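Local coordinates for protein cytochrome P450 (CYP102L1) (Mycobacterium phage Adler, PDB 6N6Q) that is a phage-encoded cytochrome P450, carrying a heme and probably acting as a monooxygenase whose substrate remains to be defined, at residues L159-I164 against A278-S283; Q127-T132 against S165-D170. One frame throughout, in Å; residues are numbered along the deposited sequence.

Contact 1 of 2, residues L159-I164 against A278-S283; sequences LTIEII and AGSETS. With HEM (protoporphyrin IX containing Fe), chain E.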
# COMPACT_ATOMS: atom_id res chain seq x y z
N LEU A 159 11.96 2.83 5.25
CA LEU A 159 11.94 4.13 4.59
C LEU A 159 10.53 4.71 4.56
O LEU A 159 10.30 5.84 5.03
CB LEU A 159 12.51 4.02 3.18
CG LEU A 159 12.31 5.26 2.31
CD1 LEU A 159 13.02 6.46 2.91
CD2 LEU A 159 12.75 5.01 0.87
N THR A 160 9.58 3.96 4.00
CA THR A 160 8.23 4.49 3.84
C THR A 160 7.57 4.79 5.18
O THR A 160 6.70 5.67 5.26
CB THR A 160 7.37 3.51 3.03
OG1 THR A 160 7.21 2.30 3.77
CG2 THR A 160 8.03 3.21 1.69
N ILE A 161 7.97 4.09 6.24
CA ILE A 161 7.51 4.44 7.58
C ILE A 161 7.96 5.85 7.93
O ILE A 161 7.15 6.69 8.37
CB ILE A 161 8.01 3.41 8.61
CG1 ILE A 161 7.16 2.15 8.57
CG2 ILE A 161 8.00 4.02 10.01
CD1 ILE A 161 7.73 1.01 9.37
N GLU A 162 9.24 6.14 7.74
CA GLU A 162 9.75 7.47 8.05
C GLU A 162 9.17 8.52 7.11
O GLU A 162 8.95 9.67 7.53
CB GLU A 162 11.28 7.49 7.98
CG GLU A 162 11.94 6.62 9.03
CD GLU A 162 11.48 6.96 10.44
OE1 GLU A 162 11.36 8.16 10.76
OE2 GLU A 162 11.22 6.02 11.22
N ILE A 163 8.89 8.16 5.86
CA ILE A 163 8.32 9.12 4.92
C ILE A 163 6.94 9.58 5.40
O ILE A 163 6.64 10.78 5.43
CB ILE A 163 8.26 8.52 3.50
CG1 ILE A 163 9.66 8.46 2.89
CG2 ILE A 163 7.32 9.34 2.62
CD1 ILE A 163 9.68 7.98 1.46
N ILE A 164 6.09 8.63 5.80
CA ILE A 164 4.74 8.99 6.22
C ILE A 164 4.77 9.72 7.56
O ILE A 164 4.10 10.74 7.75
CB ILE A 164 3.85 7.74 6.29
CG1 ILE A 164 3.81 7.05 4.93
CG2 ILE A 164 2.45 8.11 6.73
CD1 ILE A 164 3.04 5.76 4.94
N ALA A 278 -1.36 1.18 6.64
CA ALA A 278 -1.96 1.10 5.31
C ALA A 278 -1.10 1.78 4.25
O ALA A 278 -1.26 1.46 3.06
CB ALA A 278 -3.35 1.73 5.32
N GLY A 279 -0.21 2.68 4.63
CA GLY A 279 0.59 3.40 3.66
C GLY A 279 2.01 2.90 3.52
O GLY A 279 2.61 3.02 2.44
N SER A 280 2.57 2.35 4.59
CA SER A 280 3.97 1.95 4.58
C SER A 280 4.19 0.67 3.78
O SER A 280 5.02 0.64 2.87
CB SER A 280 4.49 1.78 6.01
OG SER A 280 5.60 0.91 6.05
N GLU A 281 3.46 -0.40 4.11
CA GLU A 281 3.76 -1.70 3.53
C GLU A 281 3.43 -1.74 2.04
O GLU A 281 4.15 -2.37 1.26
CB GLU A 281 3.02 -2.80 4.28
CG GLU A 281 3.55 -4.20 4.00
CD GLU A 281 2.97 -5.25 4.92
OE1 GLU A 281 2.02 -4.92 5.68
OE2 GLU A 281 3.46 -6.40 4.90
N THR A 282 2.34 -1.08 1.64
CA THR A 282 1.97 -1.06 0.22
C THR A 282 3.04 -0.36 -0.61
O THR A 282 3.50 -0.89 -1.63
CB THR A 282 0.62 -0.37 0.04
OG1 THR A 282 0.65 0.92 0.66
CG2 THR A 282 -0.50 -1.20 0.65
N SER A 283 3.46 0.83 -0.18
CA SER A 283 4.44 1.59 -0.94
C SER A 283 5.81 0.91 -0.93
O SER A 283 6.53 0.93 -1.93
CB SER A 283 4.55 3.02 -0.39
OG SER A 283 3.29 3.66 -0.40
CHA HEM E . -7.30 2.60 0.61
CHB HEM E . -3.87 0.61 -2.20
CHC HEM E . -0.61 3.75 -0.42
CHD HEM E . -3.87 5.19 2.89
C1A HEM E . -6.68 1.80 -0.33
C2A HEM E . -7.30 0.78 -1.17
C3A HEM E . -6.36 0.24 -1.93
C4A HEM E . -5.09 0.88 -1.63
CMA HEM E . -6.58 -0.88 -2.97
CAA HEM E . -8.79 0.38 -1.17
CBA HEM E . -9.01 -0.67 -0.09
CGA HEM E . -10.41 -1.23 -0.17
O1A HEM E . -11.15 -0.89 -1.13
O2A HEM E . -10.79 -2.02 0.73
C1B HEM E . -2.70 1.33 -2.01
C2B HEM E . -1.48 1.18 -2.77
C3B HEM E . -0.57 2.05 -2.28
C4B HEM E . -1.20 2.77 -1.19
CMB HEM E . -1.33 0.18 -3.94
CAB HEM E . 0.89 2.32 -2.72
CBB HEM E . 1.53 1.67 -3.70
C1C HEM E . -1.20 4.45 0.62
C2C HEM E . -0.61 5.53 1.38
C3C HEM E . -1.50 5.94 2.29
C4C HEM E . -2.70 5.12 2.15
CMC HEM E . 0.80 6.13 1.18
CAC HEM E . -1.21 7.09 3.29
CBC HEM E . -2.11 7.51 4.18
C1D HEM E . -5.09 4.63 2.56
C2D HEM E . -6.34 4.82 3.26
C3D HEM E . -7.28 4.10 2.64
C4D HEM E . -6.67 3.43 1.51
CMD HEM E . -6.55 5.69 4.52
CAD HEM E . -8.77 4.01 3.04
CBD HEM E . -9.55 5.19 2.46
CGD HEM E . -11.02 5.05 2.77
O1D HEM E . -11.70 6.09 2.91
O2D HEM E . -11.50 3.89 2.89
NA HEM E . -5.33 1.82 -0.64
NB HEM E . -2.49 2.30 -1.05
NC HEM E . -2.47 4.23 1.12
ND HEM E . -5.33 3.78 1.49
FE HEM E . -3.86 2.93 0.32
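Thr160 and Ser280 lie at the middle of this contact, their CA atoms 5.0 Å apart, where the short helix axes approach to 8.3 Å. The two helices run in roughly opposite senses, with 142° between their N-to-C directions. Thr160 OG1 donates to the main-chain carbonyl Ser280 O at 2.9 Å. The C=O...donor angle of 105° shows that the hydroxyl comes in from the side of the carbonyl and tilted from its plane; Thr156 O, one turn earlier, is a weak second partner of the same hydroxyl. Ser280 OG, anti to its backbone N (chi1 156°), faces segment 159-164, with Ile161 CG1 3.2 Å away and the threonine hydroxyl close by in a clearly different direction. Asn157 OD1 is also near that serine oxygen. Ile164 reaches over with a single methyl: its CD1 rests on the main chain at Gly279 C (3.4 Å) and on Ser280 N. With no side chain at Gly279, the isoleucine can meet bare backbone, while Gly279 CA approaches HEM C2C to 3.3 Å. At the other end, Thr160 CG2 packs loosely against Ser283 CB at 4.1 Å.

The sequence Ala-Gly-Ser-Glu-Thr-Ser matches the P450 I-helix signature, which in this family borders the oxygen-binding side of the heme. Consistent with that, Thr282 OG1 lies 3.2 Å from HEM C4B and donates back to Ala278 O within the helix. The buried contact thus joins the E-helix, 152-169, to the heme-facing I-helix, 265-296. Helix 422-439 flanks both, through Glu428, which bonds Ser283 OG and touches Thr160, whereas helix 119-145 packs on Leu159, Glu162 and Ile163.

Contact 2 of 2, residues Q127-T132 against S165-D170; sequences QRIAAT and SRAGFD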
# COMPACT_ATOMS: atom_id res chain seq x y z
N GLN A 127 9.65 18.50 0.51
CA GLN A 127 10.97 18.70 1.11
C GLN A 127 11.28 17.62 2.13
O GLN A 127 12.38 17.04 2.12
CB GLN A 127 11.04 20.09 1.75
CG GLN A 127 11.90 21.09 0.99
CD GLN A 127 11.51 21.21 -0.48
OE1 GLN A 127 10.37 21.57 -0.81
NE2 GLN A 127 12.45 20.91 -1.37
N ARG A 128 10.33 17.31 3.00
CA ARG A 128 10.55 16.31 4.04
C ARG A 128 10.67 14.91 3.45
O ARG A 128 11.47 14.10 3.91
CB ARG A 128 9.43 16.37 5.07
CG ARG A 128 9.87 16.22 6.51
CD ARG A 128 9.13 17.22 7.38
NE ARG A 128 7.77 17.43 6.89
CZ ARG A 128 7.06 18.54 7.09
NH1 ARG A 128 7.59 19.54 7.78
NH2 ARG A 128 5.83 18.64 6.60
N ILE A 129 9.87 14.62 2.41
CA ILE A 129 9.98 13.33 1.73
C ILE A 129 11.37 13.18 1.12
O ILE A 129 12.06 12.17 1.34
CB ILE A 129 8.88 13.20 0.66
CG1 ILE A 129 7.50 13.20 1.31
CG2 ILE A 129 9.09 11.93 -0.15
CD1 ILE A 129 6.36 13.13 0.30
N ALA A 130 11.80 14.18 0.35
CA ALA A 130 13.10 14.10 -0.32
C ALA A 130 14.24 14.04 0.68
O ALA A 130 15.24 13.35 0.45
CB ALA A 130 13.27 15.30 -1.26
N ALA A 131 14.12 14.75 1.80
CA ALA A 131 15.15 14.69 2.83
C ALA A 131 15.25 13.30 3.44
O ALA A 131 16.34 12.84 3.79
CB ALA A 131 14.88 15.73 3.92
N THR A 132 14.12 12.60 3.56
CA THR A 132 14.13 11.25 4.12
C THR A 132 14.76 10.26 3.16
O THR A 132 15.46 9.33 3.58
CB THR A 132 12.71 10.84 4.50
OG1 THR A 132 12.14 11.82 5.37
CG2 THR A 132 12.72 9.49 5.22
N SER A 165 5.56 9.20 8.51
CA SER A 165 5.56 9.78 9.85
C SER A 165 6.16 11.18 9.86
O SER A 165 5.61 12.10 10.47
CB SER A 165 6.30 8.87 10.82
OG SER A 165 7.67 8.74 10.46
N ARG A 166 7.29 11.37 9.17
CA ARG A 166 7.94 12.68 9.18
C ARG A 166 7.19 13.69 8.33
O ARG A 166 7.02 14.85 8.73
CB ARG A 166 9.39 12.56 8.72
CG ARG A 166 10.24 11.64 9.58
CD ARG A 166 11.64 11.51 9.00
NE ARG A 166 12.39 10.42 9.61
CZ ARG A 166 13.69 10.20 9.40
NH1 ARG A 166 14.37 11.01 8.60
NH2 ARG A 166 14.29 9.19 9.99
N ALA A 167 6.74 13.29 7.13
CA ALA A 167 6.03 14.22 6.28
C ALA A 167 4.60 14.45 6.75
O ALA A 167 4.07 15.56 6.60
CB ALA A 167 6.03 13.73 4.83
N GLY A 168 3.97 13.43 7.33
CA GLY A 168 2.59 13.55 7.76
C GLY A 168 2.41 14.09 9.16
O GLY A 168 1.56 14.96 9.38
N PHE A 169 3.19 13.59 10.11
CA PHE A 169 3.06 13.99 11.51
C PHE A 169 4.28 14.70 12.06
O PHE A 169 4.26 15.10 13.23
CB PHE A 169 2.76 12.76 12.39
CG PHE A 169 1.95 11.70 11.70
CD1 PHE A 169 2.48 10.44 11.49
CD2 PHE A 169 0.66 11.97 11.26
CE1 PHE A 169 1.74 9.46 10.85
CE2 PHE A 169 -0.08 10.99 10.63
CZ PHE A 169 0.46 9.74 10.42
N ASP A 170 5.34 14.87 11.27
CA ASP A 170 6.59 15.46 11.73
C ASP A 170 7.15 14.71 12.93
O ASP A 170 7.67 15.30 13.88
CB ASP A 170 6.41 16.95 12.04
CG ASP A 170 7.69 17.75 11.82
OD1 ASP A 170 8.71 17.44 12.47
OD2 ASP A 170 7.67 18.68 10.98
O HOH W 1 13.63 13.34 7.40
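Arg128, Ile129 and Thr132 meet Arg166, Ala167 and Asp170 in a partly buried, nearly antiparallel helix pairing, where helix 119-145 lies beside the C-terminal end of helix 152-169. The evidence is an axis separation of 8.7 Å, with 166° between the N-to-C directions. Its apolar part is small: Ile129 CG1 sits 3.9 Å from Ala167 CB. Arg128, bent at chi2 and chi3, lays its CD against Arg166 O and carries its guanidinium on over the main chain at Ala167 toward Asp170. There NH1 pairs with Asp170 OD2 at 3.3 Å. The side chains cross at about a right angle and their planes stand 63° apart; the oxygen lies well out of the guanidinium plane, so the attraction is one of charge without a directed N-H.

Thr132 OG1, beside its own backbone N (chi1 -55°), donates to Arg128 O at 2.8 Å, reaching that carbonyl from the face opposite Thr132 N. A water completes the link, donating to Thr132 OG1 and accepting from Arg166 NH1 (2.7 Å) in the guanidinium plane, while Thr132 CG2 lies over one face. Salt bridges to Glu162 and Glu135 further fix this arginine. In P450 nomenclature these are the D and E helices, an antiparallel pair within the family's conserved D-E-I-L helical core.

How the contacts relate
From the N terminus, the chain first lays down 127-132 on helix 119-145, then turns back into helix 152-169. That helix supplies 159-164 to contact 1 before 165-170 closes contact 2, a loop of 32 intervening residues, mostly helical. Contact 1 closes much later, 113 residues separating its two segments, when 278-283 arrives on helix 265-296. The two closures therefore cross. Helix 152-169 is the shared element, linking helix 119-145 on one hand with the heme-lining helix on the other. Centres of the contacts are about 11 Å apart, and they touch directly: Thr132 CG2 lies 3.7 Å from Glu162 CB and 3.8 Å from Leu159 CD1.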